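Local coordinates for protein histone-lysine N-methyltransferase, H3 lysine-9 specific SUVH6 (Arabidopsis thaliana, PDB 6A5K) that probably methylates histone H3 at the H3K9 site with S-adenosylmethionine as methyl donor, and carries an SRA domain of the kind that binds methylated DNA, at residues R22-E27 and L42-E47; G103-A108 and I165-P170; F452-C457 and Y494-A499. The protein carries 1 engineered substitution. All blocks are in the same frame, centred on the assembly; numbering follows the deposited sequence.

Interaction 1 of 3, residues R22-E27 and L42-E47; sequences RKILQE and LRIDFE
Ile24 packs against Ile44 and Glu47 in a small, mainly apolar helix-to-helix contact near the surface, between the C-terminal part of the long helix 5-29 and the first turn of helix 44-54. The backbones come nearest at these two isoleucines, whose CA atoms are 6.4 Å apart. Ile24 points both of its outer branches across: CG1 sits beside the backbone N (chi1 -65°), which leaves CG2 anti to it and 3.9 Å from CG2 of Ile44, and the two side chains slide past each other in opposite directions. The other branch of Ile24 ends at CD1, which sits 3.8 Å from CB of Glu47, while Glu47 OE1 comes within 3.6 Å of Ile24 CG2. That carboxylate takes its charge partner from the intervening loop, where Arg37 forms a salt bridge with OE2. CD1 of Ile44 reaches to 4.2 Å from CB of Leu25, and Leu42 CD1 borders the methyl CG2 of Ile24 more loosely at 4.4 Å. An alanine in place of Ile24 would probably open a gap between the helices, with Ile44 CG2 and the CB of Glu47 each losing the Ile24 methyl it rests on. Beyond the contact, Ile44 also touches Cys21 and Asp45 touches Phe17, both on helix 5-29, while Arg22, on that same helix, forms a salt bridge with Asp319.

Interaction 2 of 3, residues G103-A108 and I165-P170; sequences GKAKVA and IEKQTP
Val107 faces Thr169 where the start of strand 105-113 runs alongside the chain leaving helix 156-167, the directions of 105-108 and 167-170 differing by 25° and the CA atoms of Val107 and Thr169 lying 7.4 Å apart. The isopropyl group of Val107 meets the hydroxyl of Thr169: OG1 is 3.6 Å from CB of Val107 and nearly as close to both methyls, the two side chains crossing at about a right angle. Thr169 OG1 lies between its backbone N and carbonyl carbon (chi1 44°), on the side facing Val107 and a water. Lys167 also crosses Val107, laying CG 3.8 Å from CG1; its chain then bends at chi2 and chi4, and NZ ends 3.8 Å from CB of Ala105. Tyr102 of strand 97-102 touches Val107, Lys167 and Thr169. The water sits 2.6 Å from Thr169 OG1, where the segments run on into the paired strands 105-113 and 171-176 of the SRA domain. It is placed to donate to Ala108 O and Pro170 O, though with more acceptors than protons around, both bonds need not be made at once. Van der Waals contact, partly carbon against polar atoms, thus adjoins a water bridge that gives the threonine hydroxyl a polar partner.

Interaction 3 of 3, residues F452-C457 and Y494-A499; sequences FINHSC and YDYNYA. With ZN (zinc ion), chain E; SAM (S-adenosylmethionine), chain F.
His455 and Tyr496 meet in the S-adenosylmethionine site of the SET domain, where segment 452-457 runs beside the chain leaving strand 491-494. CB of His455 lies over the centre of the Tyr496 ring, 3.5 Å from its centroid, in a CH-pi contact, and the imidazole turns an edge to the same ring in an offset edge-to-face pair with planes at 62°. CG of His455 stands anti to the backbone N (chi1 162°), and ND1 of the ring accepts the backbone N-H of Tyr496 in a nearly straight bond close to the ring plane. The imidazole NE2 donates to Cys457 SG, which binds a zinc ion completed by Cys515, Cys517 and Cys522, so the ring is held at both nitrogens. Tyr496 OH donates to Ile453 O at 2.6 Å, tilted from the carbonyl plane, and lies 3.3 Å from C5' of the cofactor. A parallel bridge at His455 and Tyr494 adds the weakly bonded strand 454-455 beside strand 491-494 at the edge of its sheet; the Asn-His-Ser-Cys run of 454-457 and the chain after 491-494 are consistent with the pseudoknot that SET domains build at the cofactor site. Ser456 N donates to Tyr494 O, whereas the bond from Tyr494 N to Asn454 O is weak. Ile453 CG2 approaches the edge of the Tyr494 ring, 3.5 Å from CD1, and a water links Ile453 O to Tyr494 OH. The adenine pairs with His455, whose N donates to N7 while its O accepts from N6. Asn454 OD1 accepts from the cofactor's amino N at 2.9 Å; Glu491 holds its ND2.

From the N terminus, interaction 1 comes first, closing the short loop between helices 5-29 and 44-54 before strand 77-78, the first strand of the chain. Interaction 2 follows, spanning 56 residues to set the end of helix 156-167 against strand 105-113. Interaction 3 comes last, bridging 36 residues that contain the strand pair 461-467 and 477-482 and joining two parts of the SET domain beside the cofactor. The three loops run in series, neither nesting nor crossing. None of the contacts touch: interactions 2 and 3 have centres 45 Å apart, and interactions 1 and 3 lie on opposite sides of the chain's centre.

Interaction 1 of 3, residues R22-E27 and L42-E47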
loop_
_atom_site.group_PDB
_atom_site.type_symbol
_atom_site.label_atom_id
_atom_site.label_comp_id
_atom_site.label_asym_id
_atom_site.label_seq_id
_atom_site.Cartn_x
_atom_site.Cartn_y
_atom_site.Cartn_z
ATOM N N ARG A 22 0.136 -2.142 -13.955
ATOM C CA ARG A 22 0.410 -0.729 -14.181
ATOM C C ARG A 22 1.405 -0.513 -15.320
ATOM O O ARG A 22 1.427 0.558 -15.929
ATOM C CB ARG A 22 0.895 -0.077 -12.886
ATOM C CG ARG A 22 -0.230 0.009 -11.844
ATOM C CD ARG A 22 0.021 1.060 -10.767
ATOM N NE ARG A 22 -1.194 1.336 -10.000
ATOM C CZ ARG A 22 -2.115 2.229 -10.349
ATOM N NH1 ARG A 22 -1.965 2.940 -11.461
ATOM N NH2 ARG A 22 -3.189 2.415 -9.591
ATOM N N LYS A 23 2.209 -1.523 -15.631
ATOM C CA LYS A 23 3.072 -1.424 -16.810
ATOM C C LYS A 23 2.248 -1.568 -18.097
ATOM O O LYS A 23 2.481 -0.864 -19.090
ATOM C CB LYS A 23 4.186 -2.472 -16.760
ATOM C CG LYS A 23 5.067 -2.498 -18.007
ATOM C CD LYS A 23 5.851 -1.202 -18.189
ATOM C CE LYS A 23 6.740 -0.905 -16.991
ATOM N NZ LYS A 23 7.728 0.172 -17.290
ATOM N N ILE A 24 1.279 -2.478 -18.083
ATOM C CA ILE A 24 0.375 -2.616 -19.222
ATOM C C ILE A 24 -0.406 -1.313 -19.418
ATOM O O ILE A 24 -0.555 -0.811 -20.547
ATOM C CB ILE A 24 -0.603 -3.792 -19.041
ATOM C CG1 ILE A 24 0.154 -5.119 -19.011
ATOM C CG2 ILE A 24 -1.643 -3.812 -20.160
ATOM C CD1 ILE A 24 -0.724 -6.306 -18.647
ATOM N N LEU A 25 -0.884 -0.758 -18.309
ATOM C CA LEU A 25 -1.626 0.497 -18.361
ATOM C C LEU A 25 -0.741 1.633 -18.867
ATOM O O LEU A 25 -1.188 2.477 -19.637
ATOM C CB LEU A 25 -2.203 0.839 -16.985
ATOM C CG LEU A 25 -3.068 2.100 -16.899
ATOM C CD1 LEU A 25 -4.332 1.942 -17.735
ATOM C CD2 LEU A 25 -3.427 2.398 -15.455
ATOM N N GLN A 26 0.515 1.649 -18.434
ATOM C CA GLN A 26 1.462 2.666 -18.875
ATOM C C GLN A 26 1.646 2.589 -20.386
ATOM O O GLN A 26 1.715 3.611 -21.070
ATOM C CB GLN A 26 2.813 2.499 -18.165
ATOM C CG GLN A 26 3.834 3.587 -18.486
ATOM C CD GLN A 26 5.225 3.242 -17.971
ATOM O OE1 GLN A 26 5.681 2.107 -18.111
ATOM N NE2 GLN A 26 5.898 4.217 -17.363
ATOM N N GLU A 27 1.723 1.365 -20.900
ATOM C CA GLU A 27 1.905 1.164 -22.332
ATOM C C GLU A 27 0.669 1.593 -23.118
ATOM O O GLU A 27 0.786 2.123 -24.231
ATOM C CB GLU A 27 2.256 -0.294 -22.620
ATOM C CG GLU A 27 3.608 -0.696 -22.042
ATOM C CD GLU A 27 3.905 -2.174 -22.186
ATOM O OE1 GLU A 27 5.077 -2.521 -22.451
ATOM O OE2 GLU A 27 2.970 -2.988 -22.030
ATOM N N LEU A 42 -10.151 -2.933 -22.464
ATOM C CA LEU A 42 -8.890 -3.524 -22.066
ATOM C C LEU A 42 -9.056 -3.979 -20.622
ATOM O O LEU A 42 -9.704 -3.304 -19.820
ATOM C CB LEU A 42 -7.744 -2.520 -22.210
ATOM C CG LEU A 42 -6.482 -2.687 -21.356
ATOM C CD1 LEU A 42 -5.736 -3.949 -21.748
ATOM C CD2 LEU A 42 -5.586 -1.472 -21.496
ATOM N N ARG A 43 -8.508 -5.142 -20.302
ATOM C CA ARG A 43 -8.605 -5.673 -18.950
ATOM C C ARG A 43 -7.217 -5.966 -18.403
ATOM O O ARG A 43 -6.723 -7.081 -18.540
ATOM C CB ARG A 43 -9.460 -6.938 -18.935
ATOM C CG ARG A 43 -10.931 -6.696 -19.195
ATOM C CD ARG A 43 -11.777 -7.557 -18.273
ATOM N NE ARG A 43 -11.600 -7.164 -16.877
ATOM C CZ ARG A 43 -12.027 -7.875 -15.838
ATOM N NH1 ARG A 43 -12.657 -9.025 -16.032
ATOM N NH2 ARG A 43 -11.822 -7.435 -14.603
ATOM N N ILE A 44 -6.590 -4.969 -17.787
ATOM C CA ILE A 44 -5.208 -5.127 -17.362
ATOM C C ILE A 44 -5.072 -6.202 -16.284
ATOM O O ILE A 44 -4.049 -6.873 -16.213
ATOM C CB ILE A 44 -4.589 -3.791 -16.858
ATOM C CG1 ILE A 44 -5.264 -3.307 -15.576
ATOM C CG2 ILE A 44 -4.651 -2.722 -17.956
ATOM C CD1 ILE A 44 -4.739 -1.961 -15.082
ATOM N N ASP A 45 -6.106 -6.382 -15.468
ATOM C CA ASP A 45 -6.057 -7.410 -14.427
ATOM C C ASP A 45 -6.100 -8.806 -15.049
ATOM O O ASP A 45 -5.390 -9.713 -14.618
ATOM C CB ASP A 45 -7.201 -7.233 -13.417
ATOM C CG ASP A 45 -8.574 -7.223 -14.070
ATOM O OD1 ASP A 45 -8.710 -6.677 -15.187
ATOM O OD2 ASP A 45 -9.523 -7.759 -13.455
ATOM N N PHE A 46 -6.929 -8.965 -16.075
ATOM C CA PHE A 46 -7.028 -10.229 -16.791
ATOM C C PHE A 46 -5.709 -10.575 -17.494
ATOM O O PHE A 46 -5.219 -11.709 -17.407
ATOM C CB PHE A 46 -8.167 -10.167 -17.804
ATOM C CG PHE A 46 -8.552 -11.499 -18.366
ATOM C CD1 PHE A 46 -9.565 -12.241 -17.785
ATOM C CD2 PHE A 46 -7.910 -12.010 -19.486
ATOM C CE1 PHE A 46 -9.931 -13.470 -18.305
ATOM C CE2 PHE A 46 -8.269 -13.239 -20.011
ATOM C CZ PHE A 46 -9.281 -13.968 -19.422
ATOM N N GLU A 47 -5.137 -9.591 -18.185
ATOM C CA GLU A 47 -3.887 -9.790 -18.915
ATOM C C GLU A 47 -2.722 -10.092 -17.976
ATOM O O GLU A 47 -1.915 -11.002 -18.240
ATOM C CB GLU A 47 -3.578 -8.565 -19.784
ATOM C CG GLU A 47 -4.619 -8.318 -20.867
ATOM C CD GLU A 47 -4.195 -7.270 -21.880
ATOM O OE1 GLU A 47 -3.079 -6.720 -21.755
ATOM O OE2 GLU A 47 -4.985 -7.001 -22.812
#

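Interaction 2 of 3, residues G103-A108 and I165-P170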
loop_
_atom_site.group_PDB
_atom_site.type_symbol
_atom_site.label_atom_id
_atom_site.label_comp_id
_atom_site.label_asym_id
_atom_site.label_seq_id
_atom_site.Cartn_x
_atom_site.Cartn_y
_atom_site.Cartn_z
ATOM N N GLY A 103 -15.508 -35.073 2.737
ATOM C CA GLY A 103 -16.116 -36.374 2.948
ATOM C C GLY A 103 -16.949 -36.716 1.729
ATOM O O GLY A 103 -16.455 -36.659 0.603
ATOM N N LYS A 104 -18.215 -37.055 1.951
ATOM C CA LYS A 104 -19.151 -37.321 0.865
ATOM C C LYS A 104 -19.833 -36.047 0.403
ATOM O O LYS A 104 -20.585 -36.048 -0.569
ATOM C CB LYS A 104 -20.218 -38.323 1.298
ATOM C CG LYS A 104 -19.733 -39.738 1.494
ATOM C CD LYS A 104 -20.910 -40.621 1.858
ATOM C CE LYS A 104 -20.557 -42.088 1.806
ATOM N NZ LYS A 104 -20.098 -42.514 0.453
ATOM N N ALA A 105 -19.575 -34.958 1.113
ATOM C CA ALA A 105 -20.267 -33.714 0.843
ATOM C C ALA A 105 -19.345 -32.658 0.245
ATOM O O ALA A 105 -18.202 -32.935 -0.130
ATOM C CB ALA A 105 -20.899 -33.191 2.122
ATOM N N LYS A 106 -19.875 -31.448 0.142
ATOM C CA LYS A 106 -19.074 -30.286 -0.199
ATOM C C LYS A 106 -19.391 -29.200 0.808
ATOM O O LYS A 106 -20.543 -29.048 1.213
ATOM C CB LYS A 106 -19.359 -29.812 -1.626
ATOM C CG LYS A 106 -18.899 -30.788 -2.699
ATOM C CD LYS A 106 -19.569 -30.509 -4.033
ATOM C CE LYS A 106 -19.059 -31.457 -5.115
ATOM N NZ LYS A 106 -19.831 -31.335 -6.385
ATOM N N VAL A 107 -18.367 -28.473 1.239
ATOM C CA VAL A 107 -18.564 -27.363 2.154
ATOM C C VAL A 107 -17.940 -26.125 1.546
ATOM O O VAL A 107 -17.002 -26.226 0.755
ATOM C CB VAL A 107 -17.947 -27.624 3.544
ATOM C CG1 VAL A 107 -18.618 -28.822 4.212
ATOM C CG2 VAL A 107 -16.431 -27.814 3.442
ATOM N N ALA A 108 -18.471 -24.961 1.902
ATOM C CA ALA A 108 -17.905 -23.710 1.414
ATOM C C ALA A 108 -16.506 -23.497 1.969
ATOM O O ALA A 108 -16.229 -23.823 3.124
ATOM C CB ALA A 108 -18.793 -22.541 1.785
ATOM N N ILE A 165 -22.922 -25.533 7.698
ATOM C CA ILE A 165 -23.654 -25.493 8.963
ATOM C C ILE A 165 -23.571 -26.825 9.702
ATOM O O ILE A 165 -23.261 -26.872 10.897
ATOM C CB ILE A 165 -25.137 -25.141 8.742
ATOM C CG1 ILE A 165 -25.263 -23.775 8.069
ATOM C CG2 ILE A 165 -25.902 -25.157 10.062
ATOM C CD1 ILE A 165 -26.680 -23.418 7.663
ATOM N N GLU A 166 -23.841 -27.907 8.981
ATOM C CA GLU A 166 -23.828 -29.237 9.589
ATOM C C GLU A 166 -22.425 -29.669 9.983
ATOM O O GLU A 166 -22.240 -30.276 11.037
ATOM C CB GLU A 166 -24.429 -30.288 8.653
ATOM C CG GLU A 166 -25.650 -29.835 7.885
ATOM C CD GLU A 166 -25.967 -30.754 6.716
ATOM O OE1 GLU A 166 -25.401 -31.870 6.661
ATOM O OE2 GLU A 166 -26.792 -30.368 5.861
ATOM N N LYS A 167 -21.435 -29.362 9.147
ATOM C CA LYS A 167 -20.067 -29.783 9.449
ATOM C C LYS A 167 -19.352 -28.820 10.402
ATOM O O LYS A 167 -18.349 -29.183 11.024
ATOM C CB LYS A 167 -19.257 -29.937 8.158
ATOM C CG LYS A 167 -19.899 -30.846 7.124
ATOM C CD LYS A 167 -19.880 -32.293 7.569
ATOM C CE LYS A 167 -19.899 -33.225 6.371
ATOM N NZ LYS A 167 -21.290 -33.498 5.911
ATOM N N GLN A 168 -19.879 -27.603 10.516
ATOM C CA GLN A 168 -19.256 -26.548 11.315
ATOM C C GLN A 168 -17.800 -26.347 10.916
ATOM O O GLN A 168 -16.913 -26.226 11.759
ATOM C CB GLN A 168 -19.379 -26.854 12.808
ATOM C CG GLN A 168 -20.780 -26.600 13.344
ATOM C CD GLN A 168 -21.185 -25.140 13.216
ATOM O OE1 GLN A 168 -20.619 -24.266 13.875
ATOM N NE2 GLN A 168 -22.158 -24.867 12.350
ATOM N N THR A 169 -17.575 -26.318 9.609
ATOM C CA THR A 169 -16.260 -26.052 9.042
ATOM C C THR A 169 -16.092 -24.559 8.756
ATOM O O THR A 169 -17.068 -23.871 8.455
ATOM C CB THR A 169 -16.050 -26.863 7.755
ATOM O OG1 THR A 169 -17.233 -26.780 6.952
ATOM C CG2 THR A 169 -15.778 -28.323 8.087
ATOM N N PRO A 170 -14.853 -24.049 8.854
ATOM C CA PRO A 170 -14.638 -22.605 8.703
ATOM C C PRO A 170 -14.851 -22.097 7.272
ATOM O O PRO A 170 -14.663 -22.834 6.301
ATOM C CB PRO A 170 -13.177 -22.425 9.134
ATOM C CG PRO A 170 -12.534 -23.732 8.791
ATOM C CD PRO A 170 -13.588 -24.772 9.091
HETATM O O HOH W 1 -17.090 -24.619 5.449
#

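Interaction 3 of 3, residues F452-C457 and Y494-A499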
loop_
_atom_site.group_PDB
_atom_site.type_symbol
_atom_site.label_atom_id
_atom_site.label_comp_id
_atom_site.label_asym_id
_atom_site.label_seq_id
_atom_site.Cartn_x
_atom_site.Cartn_y
_atom_site.Cartn_z
ATOM N N PHE A 452 9.286 10.098 11.759
ATOM C CA PHE A 452 8.714 9.112 12.681
ATOM C C PHE A 452 8.490 7.736 12.057
ATOM O O PHE A 452 8.108 6.798 12.756
ATOM C CB PHE A 452 7.391 9.628 13.253
ATOM C CG PHE A 452 7.552 10.721 14.265
ATOM C CD1 PHE A 452 7.129 12.010 13.986
ATOM C CD2 PHE A 452 8.121 10.457 15.502
ATOM C CE1 PHE A 452 7.273 13.023 14.923
ATOM C CE2 PHE A 452 8.267 11.465 16.447
ATOM C CZ PHE A 452 7.843 12.748 16.156
ATOM N N ILE A 453 8.727 7.605 10.753
ATOM C CA ILE A 453 8.521 6.312 10.078
ATOM C C ILE A 453 9.609 5.313 10.483
ATOM O O ILE A 453 10.807 5.577 10.323
ATOM C CB ILE A 453 8.506 6.462 8.539
ATOM C CG1 ILE A 453 7.422 7.456 8.110
ATOM C CG2 ILE A 453 8.279 5.101 7.861
ATOM C CD1 ILE A 453 7.497 7.837 6.637
ATOM N N ASN A 454 9.186 4.178 11.032
ATOM C CA ASN A 454 10.113 3.171 11.539
ATOM C C ASN A 454 10.670 2.258 10.450
ATOM O O ASN A 454 10.198 2.261 9.325
ATOM C CB ASN A 454 9.426 2.330 12.625
ATOM C CG ASN A 454 9.310 3.076 13.946
ATOM O OD1 ASN A 454 10.191 3.858 14.300
ATOM N ND2 ASN A 454 8.224 2.843 14.675
ATOM N N HIS A 455 11.685 1.479 10.799
ATOM C CA HIS A 455 12.246 0.503 9.876
ATOM C C HIS A 455 11.486 -0.821 9.910
ATOM O O HIS A 455 11.031 -1.260 10.972
ATOM C CB HIS A 455 13.717 0.227 10.200
ATOM C CG HIS A 455 14.225 -1.046 9.595
ATOM N ND1 HIS A 455 14.700 -1.113 8.302
ATOM C CD2 HIS A 455 14.290 -2.310 10.086
ATOM C CE1 HIS A 455 15.059 -2.357 8.029
ATOM N NE2 HIS A 455 14.819 -3.104 9.093
ATOM N N SER A 456 11.378 -1.468 8.754
ATOM C CA SER A 456 10.954 -2.864 8.720
ATOM C C SER A 456 11.763 -3.671 7.705
ATOM O O SER A 456 12.158 -3.158 6.648
ATOM C CB SER A 456 9.467 -2.976 8.392
ATOM O OG SER A 456 9.069 -4.341 8.346
ATOM N N CYS A 457 12.015 -4.932 8.036
ATOM C CA CYS A 457 12.684 -5.846 7.116
ATOM C C CYS A 457 11.702 -6.371 6.074
ATOM O O CYS A 457 12.100 -6.976 5.083
ATOM C CB CYS A 457 13.321 -7.003 7.880
ATOM S SG CYS A 457 14.564 -6.468 9.070
ATOM N N TYR A 494 9.729 1.658 6.044
ATOM C CA TYR A 494 10.611 1.403 4.909
ATOM C C TYR A 494 11.921 0.820 5.421
ATOM O O TYR A 494 12.158 0.748 6.632
ATOM C CB TYR A 494 10.877 2.680 4.093
ATOM C CG TYR A 494 11.633 3.736 4.863
ATOM C CD1 TYR A 494 10.965 4.595 5.724
ATOM C CD2 TYR A 494 13.012 3.873 4.734
ATOM C CE1 TYR A 494 11.637 5.557 6.441
ATOM C CE2 TYR A 494 13.702 4.848 5.460
ATOM C CZ TYR A 494 13.001 5.685 6.307
ATOM O OH TYR A 494 13.648 6.659 7.037
ATOM N N ASP A 495 12.775 0.412 4.491
ATOM C CA ASP A 495 14.066 -0.189 4.821
ATOM C C ASP A 495 15.128 0.885 5.112
ATOM O O ASP A 495 15.565 1.596 4.208
ATOM C CB ASP A 495 14.511 -1.092 3.664
ATOM C CG ASP A 495 15.880 -1.706 3.882
ATOM O OD1 ASP A 495 16.305 -1.861 5.046
ATOM O OD2 ASP A 495 16.540 -2.025 2.870
ATOM N N TYR A 496 15.543 0.989 6.373
ATOM C CA TYR A 496 16.549 1.985 6.789
ATOM C C TYR A 496 17.896 1.776 6.108
ATOM O O TYR A 496 18.682 2.720 5.959
ATOM C CB TYR A 496 16.764 1.951 8.302
ATOM C CG TYR A 496 15.781 2.760 9.113
ATOM C CD1 TYR A 496 14.579 3.199 8.567
ATOM C CD2 TYR A 496 16.061 3.081 10.438
ATOM C CE1 TYR A 496 13.674 3.941 9.329
ATOM C CE2 TYR A 496 15.171 3.819 11.203
ATOM C CZ TYR A 496 13.982 4.245 10.650
ATOM O OH TYR A 496 13.112 4.975 11.430
ATOM N N ASN A 497 18.172 0.526 5.750
ATOM C CA ASN A 497 19.329 0.193 4.920
ATOM C C ASN A 497 20.682 0.468 5.587
ATOM O O ASN A 497 21.686 0.650 4.901
ATOM C CB ASN A 497 19.231 0.956 3.583
ATOM C CG ASN A 497 20.080 0.340 2.484
ATOM O OD1 ASN A 497 20.190 -0.881 2.378
ATOM N ND2 ASN A 497 20.696 1.193 1.662
ATOM N N TYR A 498 20.713 0.492 6.919
ATOM C CA TYR A 498 21.973 0.662 7.640
ATOM C C TYR A 498 22.876 -0.539 7.409
ATOM O O TYR A 498 22.419 -1.676 7.464
ATOM C CB TYR A 498 21.760 0.818 9.152
ATOM C CG TYR A 498 20.990 2.033 9.633
ATOM C CD1 TYR A 498 21.029 3.241 8.951
ATOM C CD2 TYR A 498 20.250 1.972 10.807
ATOM C CE1 TYR A 498 20.327 4.350 9.414
ATOM C CE2 TYR A 498 19.553 3.069 11.277
ATOM C CZ TYR A 498 19.594 4.256 10.579
ATOM O OH TYR A 498 18.890 5.342 11.058
ATOM N N ALA A 499 24.160 -0.295 7.174
ATOM C CA ALA A 499 25.131 -1.381 7.137
ATOM C C ALA A 499 25.450 -1.810 8.563
ATOM O O ALA A 499 25.597 -0.967 9.446
ATOM C CB ALA A 499 26.394 -0.957 6.411
HETATM ZN ZN ZN E . 13.575 -6.682 11.267
HETATM N N SAM F . 10.517 5.435 16.694
HETATM C CA SAM F . 11.067 6.787 16.488
HETATM C C SAM F . 10.573 7.809 17.513
HETATM O O SAM F . 10.845 9.011 17.384
HETATM O OXT SAM F . 9.888 7.461 18.479
HETATM C CB SAM F . 10.759 7.281 15.075
HETATM C CG SAM F . 11.707 6.668 14.055
HETATM S SD SAM F . 13.362 7.327 14.363
HETATM C CE SAM F . 13.693 7.991 12.736
HETATM C "C5'" SAM F . 14.459 5.902 14.284
HETATM C "C4'" SAM F . 14.540 5.211 15.631
HETATM O "O4'" SAM F . 13.353 4.463 15.860
HETATM C "C3'" SAM F . 15.691 4.225 15.672
HETATM O "O3'" SAM F . 16.875 4.843 16.117
HETATM C "C2'" SAM F . 15.180 3.214 16.666
HETATM O "O2'" SAM F . 15.377 3.739 17.960
HETATM C "C1'" SAM F . 13.688 3.207 16.412
HETATM N N9 SAM F . 13.351 2.144 15.442
HETATM C C8 SAM F . 12.838 2.298 14.181
HETATM N N7 SAM F . 12.678 1.069 13.622
HETATM C C5 SAM F . 13.100 0.135 14.508
HETATM C C6 SAM F . 13.163 -1.254 14.465
HETATM N N6 SAM F . 12.761 -1.928 13.386
HETATM N N1 SAM F . 13.668 -1.940 15.547
HETATM C C2 SAM F . 14.085 -1.259 16.674
HETATM N N3 SAM F . 14.011 0.120 16.718
HETATM C C4 SAM F . 13.521 0.804 15.658
HETATM O O HOH W 2 12.016 7.758 9.232
#